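Local coordinates for protein CG8862 (Drosophila melanogaster, PDB 3ISM) that is endonuclease G, a mitochondrial magnesium-dependent nuclease of the DNA/RNA non-specific endonuclease family that probably cleaves both DNA and RNA, at the interface of chains A and B. Residues are numbered along the deposited sequence; one frame, centred on the assembly and turned at random. Chains: chain A/B, CG8862.

The interface of chains A and B. Residues chain A 165, 167, 173-175; chain B 173-176.
A:Val174 and B:Tyr176 run alongside each other in the same direction, the valine CG1 3.7 Å from the phenol carbon CZ of the tyrosine. They belong to an antiparallel pairing of strand 172-179 with its own copy, the two-fold edge-to-edge seam that joins two subunits of this DNA/RNA non-specific endonuclease in the deposited assembly. A chi1 of 51° wedges CG of B:Tyr176 between the two backbone branches and sends the ring off the strand to one side, its phenol end against CG1 of A:Val174 and its edge meeting CG1 of B:Val174. Beneath these side chains a reciprocal backbone pair fixes the register: A:Val174 N donates to B:Tyr176 O at 2.8 Å, and B:Tyr176 N to A:Val174 O at 3.0 Å.

A:Lys175 and B:Lys175 pair directly opposite, their stems packed CB of the former to CG of the latter at 3.7 Å. Both chains run out extended; the ammonium NZ atoms of A:Lys175 and B:Lys175 end 5.4 Å apart and probably repel, a strain that the A:Glu167 carboxylate bonded to B:Lys175 is likely to ease. CE of A:Lys175 lies 3.7 Å from CD2 of B:Tyr173, while B:Lys175 CE passes CB of A:Tyr173, the symmetry-related counterpart.

At the rim B:Lys175 NZ meets A:Glu167 tip to tip, a 2.8 Å salt bridge to the carboxylate OE2 on its syn lone pair. The anti lone pair of that oxygen takes A:His165 NE2 at 3.0 Å, with OE2 lying 17° out of the imidazole plane, so two donors from different subunits restrain the carboxylate's rotation. A methionine in place of B:Lys175 would probably leave the A:Glu167 carboxylate without its cationic mate across the seam, held by A:His165 but freer to turn.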
# COMPACT_ATOMS: atom_id res chain seq x y z
N HIS A 165 -6.93 11.77 3.16
CA HIS A 165 -7.94 12.75 3.51
C HIS A 165 -7.27 13.65 4.55
O HIS A 165 -6.31 13.26 5.21
CB HIS A 165 -9.19 12.09 4.10
CG HIS A 165 -8.92 11.33 5.37
ND1 HIS A 165 -8.44 10.03 5.37
CD2 HIS A 165 -9.03 11.69 6.67
CE1 HIS A 165 -8.27 9.63 6.62
NE2 HIS A 165 -8.61 10.62 7.43
N GLU A 167 -7.50 15.85 8.02
CA GLU A 167 -8.28 15.91 9.27
C GLU A 167 -8.27 17.30 9.90
O GLU A 167 -7.51 18.17 9.46
CB GLU A 167 -7.81 14.84 10.25
CG GLU A 167 -8.12 13.41 9.74
CD GLU A 167 -7.71 12.31 10.71
OE1 GLU A 167 -7.29 12.62 11.84
OE2 GLU A 167 -7.82 11.14 10.32
N TYR A 173 -3.81 12.02 6.10
CA TYR A 173 -3.60 10.60 6.42
C TYR A 173 -4.25 9.74 5.36
O TYR A 173 -5.28 10.14 4.80
CB TYR A 173 -4.26 10.25 7.77
CG TYR A 173 -3.82 11.12 8.94
CD1 TYR A 173 -4.44 12.34 9.19
CD2 TYR A 173 -2.79 10.72 9.79
CE1 TYR A 173 -4.05 13.13 10.25
CE2 TYR A 173 -2.39 11.52 10.87
CZ TYR A 173 -3.02 12.72 11.08
OH TYR A 173 -2.67 13.53 12.12
N VAL A 174 -3.67 8.57 5.10
CA VAL A 174 -4.29 7.54 4.27
C VAL A 174 -4.86 6.52 5.25
O VAL A 174 -4.14 6.05 6.14
CB VAL A 174 -3.26 6.86 3.33
CG1 VAL A 174 -3.81 5.55 2.74
CG2 VAL A 174 -2.81 7.79 2.21
N LYS A 175 -6.16 6.23 5.12
CA LYS A 175 -6.80 5.23 5.98
C LYS A 175 -7.64 4.24 5.16
O LYS A 175 -8.48 4.64 4.33
CB LYS A 175 -7.68 5.89 7.05
CG LYS A 175 -8.27 4.90 8.06
CD LYS A 175 -9.25 5.59 9.04
CE LYS A 175 -9.84 4.56 10.03
NZ LYS A 175 -10.83 5.16 11.01
N TYR B 173 -7.96 -1.59 10.42
CA TYR B 173 -7.64 -0.51 9.50
C TYR B 173 -6.15 -0.29 9.48
O TYR B 173 -5.50 -0.37 10.51
CB TYR B 173 -8.29 0.81 9.95
CG TYR B 173 -9.80 0.78 9.93
CD1 TYR B 173 -10.52 0.38 11.05
CD2 TYR B 173 -10.50 1.15 8.78
CE1 TYR B 173 -11.92 0.35 11.03
CE2 TYR B 173 -11.88 1.13 8.75
CZ TYR B 173 -12.59 0.72 9.86
OH TYR B 173 -13.97 0.72 9.81
N VAL B 174 -5.61 0.01 8.30
CA VAL B 174 -4.28 0.56 8.21
C VAL B 174 -4.44 2.08 8.13
O VAL B 174 -5.21 2.59 7.30
CB VAL B 174 -3.55 0.06 6.94
CG1 VAL B 174 -2.24 0.86 6.69
CG2 VAL B 174 -3.29 -1.46 7.04
N LYS B 175 -3.74 2.81 9.00
CA LYS B 175 -3.73 4.27 8.87
C LYS B 175 -2.33 4.87 9.03
O LYS B 175 -1.58 4.50 9.93
CB LYS B 175 -4.70 4.89 9.87
CG LYS B 175 -5.03 6.34 9.60
CD LYS B 175 -5.81 6.90 10.75
CE LYS B 175 -6.27 8.30 10.47
NZ LYS B 175 -6.97 8.86 11.66
N TYR B 176 -1.97 5.80 8.15
CA TYR B 176 -0.68 6.48 8.30
C TYR B 176 -0.73 7.88 7.74
O TYR B 176 -1.47 8.16 6.79
CB TYR B 176 0.46 5.68 7.66
CG TYR B 176 0.20 5.24 6.24
CD1 TYR B 176 -0.44 4.03 5.97
CD2 TYR B 176 0.54 6.07 5.17
CE1 TYR B 176 -0.70 3.64 4.69
CE2 TYR B 176 0.28 5.68 3.87
CZ TYR B 176 -0.33 4.46 3.63
OH TYR B 176 -0.59 4.05 2.34